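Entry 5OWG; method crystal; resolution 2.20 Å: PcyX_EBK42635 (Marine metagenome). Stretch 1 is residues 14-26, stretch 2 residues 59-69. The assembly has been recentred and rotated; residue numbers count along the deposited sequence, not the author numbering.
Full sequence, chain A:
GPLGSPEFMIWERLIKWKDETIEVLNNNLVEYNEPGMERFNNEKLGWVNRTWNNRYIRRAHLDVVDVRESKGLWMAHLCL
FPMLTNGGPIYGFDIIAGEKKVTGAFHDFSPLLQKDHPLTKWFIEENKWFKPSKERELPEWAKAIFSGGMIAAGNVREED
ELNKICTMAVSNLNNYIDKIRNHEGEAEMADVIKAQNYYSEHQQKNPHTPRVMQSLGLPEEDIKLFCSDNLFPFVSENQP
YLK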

# COMPACT_ATOMS: atom_id res chain seq x y z
N LEU A 14 11.68 11.36 0.91
CA LEU A 14 10.99 10.09 1.10
C LEU A 14 10.47 9.97 2.53
O LEU A 14 9.36 9.45 2.76
CB LEU A 14 11.93 8.93 0.77
CG LEU A 14 12.43 8.87 -0.67
CD1 LEU A 14 13.57 7.87 -0.79
CD2 LEU A 14 11.31 8.52 -1.63
N ILE A 15 11.25 10.44 3.50
CA ILE A 15 10.80 10.40 4.89
C ILE A 15 9.68 11.40 5.12
O ILE A 15 8.74 11.14 5.87
CB ILE A 15 11.99 10.65 5.84
CG1 ILE A 15 13.21 9.82 5.43
CG2 ILE A 15 11.60 10.34 7.28
CD1 ILE A 15 12.93 8.35 5.24
N LYS A 16 9.77 12.57 4.47
CA LYS A 16 8.69 13.54 4.54
C LYS A 16 7.40 12.95 3.98
O LYS A 16 6.36 12.95 4.65
CB LYS A 16 9.07 14.81 3.79
CG LYS A 16 7.97 15.85 3.73
CD LYS A 16 8.54 17.25 3.81
CE LYS A 16 7.46 18.30 3.66
NZ LYS A 16 6.37 18.13 4.66
N TRP A 17 7.46 12.42 2.76
CA TRP A 17 6.29 11.78 2.17
C TRP A 17 5.73 10.70 3.08
O TRP A 17 4.52 10.43 3.07
CB TRP A 17 6.65 11.18 0.81
CG TRP A 17 5.67 10.14 0.35
CD1 TRP A 17 4.59 10.32 -0.47
CD2 TRP A 17 5.67 8.75 0.70
NE1 TRP A 17 3.92 9.13 -0.65
CE2 TRP A 17 4.57 8.15 0.06
CE3 TRP A 17 6.50 7.95 1.50
CZ2 TRP A 17 4.27 6.80 0.19
CZ3 TRP A 17 6.21 6.61 1.62
CH2 TRP A 17 5.10 6.04 0.97
N LYS A 18 6.58 10.06 3.89
CA LYS A 18 6.12 9.00 4.78
C LYS A 18 5.35 9.57 5.96
O LYS A 18 4.29 9.06 6.33
CB LYS A 18 7.30 8.17 5.26
CG LYS A 18 6.91 6.96 6.11
CD LYS A 18 8.12 6.18 6.59
CE LYS A 18 9.03 7.00 7.50
NZ LYS A 18 8.29 7.59 8.65
N ASP A 19 5.87 10.64 6.57
CA ASP A 19 5.17 11.26 7.70
C ASP A 19 3.87 11.92 7.24
O ASP A 19 2.85 11.83 7.94
CB ASP A 19 6.08 12.27 8.39
CG ASP A 19 7.25 11.62 9.09
OD1 ASP A 19 7.38 10.37 9.01
OD2 ASP A 19 8.05 12.34 9.73
N GLU A 20 3.89 12.58 6.08
CA GLU A 20 2.65 13.13 5.54
C GLU A 20 1.66 12.02 5.24
O GLU A 20 0.45 12.19 5.45
CB GLU A 20 2.94 13.94 4.27
CG GLU A 20 3.96 15.06 4.43
CD GLU A 20 3.58 16.07 5.49
OE1 GLU A 20 3.57 15.71 6.69
OE2 GLU A 20 3.30 17.23 5.13
N THR A 21 2.14 10.87 4.76
CA THR A 21 1.27 9.74 4.50
C THR A 21 0.64 9.22 5.79
O THR A 21 -0.56 8.92 5.83
CB THR A 21 2.06 8.62 3.80
OG1 THR A 21 2.25 8.97 2.43
CG2 THR A 21 1.33 7.27 3.89
N ILE A 22 1.43 9.10 6.86
CA ILE A 22 0.92 8.58 8.12
C ILE A 22 -0.08 9.55 8.73
O ILE A 22 -1.07 9.13 9.36
CB ILE A 22 2.08 8.27 9.08
CG1 ILE A 22 2.95 7.15 8.51
CG2 ILE A 22 1.55 7.85 10.45
CD1 ILE A 22 4.27 6.97 9.23
N GLU A 23 0.15 10.85 8.57
CA GLU A 23 -0.79 11.84 9.10
C GLU A 23 -2.15 11.70 8.44
O GLU A 23 -3.19 11.76 9.12
CB GLU A 23 -0.24 13.25 8.90
CG GLU A 23 -1.08 14.35 9.52
CD GLU A 23 -1.18 14.24 11.03
OE1 GLU A 23 -0.43 13.43 11.62
OE2 GLU A 23 -2.01 14.96 11.63
N VAL A 24 -2.18 11.52 7.12
CA VAL A 24 -3.45 11.36 6.42
C VAL A 24 -4.19 10.13 6.92
O VAL A 24 -5.39 10.18 7.21
CB VAL A 24 -3.22 11.30 4.90
CG1 VAL A 24 -4.51 11.00 4.15
CG2 VAL A 24 -2.63 12.62 4.40
N LEU A 25 -3.48 9.00 7.02
CA LEU A 25 -4.13 7.76 7.44
C LEU A 25 -4.66 7.87 8.87
O LEU A 25 -5.74 7.34 9.18
CB LEU A 25 -3.16 6.59 7.32
CG LEU A 25 -2.70 6.24 5.89
CD1 LEU A 25 -1.56 5.24 5.93
CD2 LEU A 25 -3.86 5.69 5.07
N ASN A 26 -3.93 8.56 9.75
CA ASN A 26 -4.40 8.74 11.12
C ASN A 26 -5.63 9.65 11.18
O ASN A 26 -6.44 9.52 12.11
CB ASN A 26 -3.29 9.31 11.99
CG ASN A 26 -2.20 8.29 12.29
OD1 ASN A 26 -2.45 7.08 12.32
ND2 ASN A 26 -0.99 8.77 12.52
N ARG A 59 -8.80 -2.39 4.13
CA ARG A 59 -7.39 -2.56 4.43
C ARG A 59 -6.57 -1.45 3.80
O ARG A 59 -6.68 -1.18 2.60
CB ARG A 59 -6.89 -3.93 3.96
CG ARG A 59 -5.46 -4.22 4.38
CD ARG A 59 -5.07 -5.66 4.10
NE ARG A 59 -3.78 -6.01 4.67
CZ ARG A 59 -2.61 -5.92 4.04
NH1 ARG A 59 -2.56 -5.50 2.78
NH2 ARG A 59 -1.49 -6.27 4.66
N ALA A 60 -5.73 -0.81 4.62
CA ALA A 60 -4.74 0.16 4.18
C ALA A 60 -3.43 -0.20 4.85
O ALA A 60 -3.36 -0.22 6.08
CB ALA A 60 -5.16 1.59 4.54
N HIS A 61 -2.40 -0.49 4.06
CA HIS A 61 -1.19 -1.14 4.55
C HIS A 61 0.03 -0.31 4.16
O HIS A 61 0.25 -0.06 2.97
CB HIS A 61 -1.08 -2.56 3.98
CG HIS A 61 0.17 -3.28 4.36
ND1 HIS A 61 0.68 -4.32 3.61
CD2 HIS A 61 1.01 -3.12 5.42
CE1 HIS A 61 1.79 -4.77 4.18
NE2 HIS A 61 2.01 -4.06 5.28
N LEU A 62 0.81 0.09 5.16
CA LEU A 62 2.05 0.83 4.94
C LEU A 62 3.23 -0.06 5.31
O LEU A 62 3.38 -0.46 6.47
CB LEU A 62 2.08 2.12 5.77
CG LEU A 62 3.35 2.96 5.63
CD1 LEU A 62 3.45 3.57 4.24
CD2 LEU A 62 3.41 4.03 6.71
N ASP A 63 4.05 -0.37 4.31
CA ASP A 63 5.23 -1.22 4.49
C ASP A 63 6.47 -0.39 4.17
O ASP A 63 6.65 0.05 3.03
CB ASP A 63 5.16 -2.44 3.58
CG ASP A 63 6.48 -3.17 3.46
OD1 ASP A 63 7.24 -3.18 4.46
OD2 ASP A 63 6.77 -3.72 2.38
N VAL A 64 7.31 -0.17 5.18
CA VAL A 64 8.50 0.67 5.05
C VAL A 64 9.71 -0.12 5.51
O VAL A 64 9.70 -0.71 6.60
CB VAL A 64 8.37 1.97 5.88
CG1 VAL A 64 9.61 2.84 5.73
CG2 VAL A 64 7.13 2.74 5.47
N VAL A 65 10.75 -0.14 4.67
CA VAL A 65 12.02 -0.77 5.00
C VAL A 65 13.07 0.33 5.03
O VAL A 65 13.43 0.88 3.98
CB VAL A 65 12.41 -1.87 4.00
CG1 VAL A 65 13.72 -2.52 4.41
CG2 VAL A 65 11.30 -2.91 3.90
N ASP A 66 13.56 0.66 6.22
CA ASP A 66 14.57 1.71 6.41
C ASP A 66 15.90 1.02 6.71
O ASP A 66 16.21 0.72 7.87
CB ASP A 66 14.15 2.66 7.53
CG ASP A 66 15.04 3.89 7.61
OD1 ASP A 66 16.27 3.75 7.45
OD2 ASP A 66 14.51 4.99 7.85
N VAL A 67 16.68 0.77 5.67
CA VAL A 67 17.98 0.11 5.81
C VAL A 67 19.06 0.93 5.11
O VAL A 67 19.58 0.52 4.06
CB VAL A 67 17.93 -1.34 5.27
CG1 VAL A 67 17.03 -2.20 6.15
CG2 VAL A 67 17.44 -1.37 3.83
N ARG A 68 19.42 2.07 5.69
CA ARG A 68 20.45 2.93 5.13
C ARG A 68 21.75 2.78 5.93
O ARG A 68 22.29 3.73 6.49
CB ARG A 68 19.97 4.37 5.10
CG ARG A 68 18.77 4.58 4.20
CD ARG A 68 18.22 5.98 4.31
NE ARG A 68 17.67 6.26 5.64
CZ ARG A 68 17.18 7.43 6.01
NH1 ARG A 68 17.17 8.45 5.16
NH2 ARG A 68 16.70 7.60 7.23
N GLU A 69 22.23 1.54 5.96
CA GLU A 69 23.47 1.20 6.65
C GLU A 69 23.97 -0.17 6.19
O GLU A 69 23.25 -0.92 5.54
CB GLU A 69 23.28 1.21 8.16
CG GLU A 69 23.91 2.40 8.86
CD GLU A 69 25.42 2.43 8.73
OE1 GLU A 69 26.08 1.49 9.23
OE2 GLU A 69 25.95 3.38 8.11

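This is a small, almost wholly apolar packing of a helix against a strand, held together by side-chain contact with no hydrogen bond passing between the two. Helix 14-26 runs nearly antiparallel to strand 59-67, with 158° between their N-to-C directions and 10.8 Å between their axes at closest approach, a spacing that leaves room for one layer of interlocking side chains. The register follows from the two repeats: I15, K18, I22 and L25 recur every three or four residues, about one helical turn, and lie nearest D66, V64, L62 and A60, alternate residues of the strand.

L62 is the center of the contact and gives up the most surface to it. Its CA-to-CB bond points toward the helix, and its branched end reaches several partners: CD2 lies 3.6 Å from CG1 of I22, while CD1 comes within 4.3 Å of CG2 of T21 and 4.4 Å of CH2 of W17. Leucine suits this place because two methyls on a flexible stem can fill a hollow between neighboring helix side chains. The W17 ring meets CD1 obliquely; its CA-to-CB bond points sideways, but the long indole brings its far end to the strand. T21 offers its methyl to the strand, while its hydroxyl is satisfied within the helix, OG1 of T21 donating to the backbone O of W17 at 2.8 Å, the preceding turn's carbonyl.

Toward the end of the helix stretch, a large residue is matched with a small one. CD2 of L25 lies 4.3 Å from CB of A60, and here the backbones come closest in the register, 8.3 Å between the CA atoms of L25 and A60.

K18 shows how a lysine can serve an apolar contact. Its methylene CD packs 3.8 Å from CG2 of V64, whereas its charged end forms a salt bridge within the helix, NZ donating a hydrogen bond to OD1 of D19 at 2.9 Å. The aliphatic stem thus covers the valine while the ammonium group finds a carboxylate.

At the opposite end, beyond the strand, R68 reaches back to the helix. CD1 of I15 lies over one face of its guanidinium, and CG1 of I15 is 4.2 Å from NH1. The flat face of a guanidinium is poor in hydrogen-bonding capacity and tolerates a hydrocarbon neighbor, leaving the in-plane N-H groups free for polar partners; one of these, NE, makes a weak hydrogen bond to OD1 of D66 at 3.4 Å, part of a salt bridge.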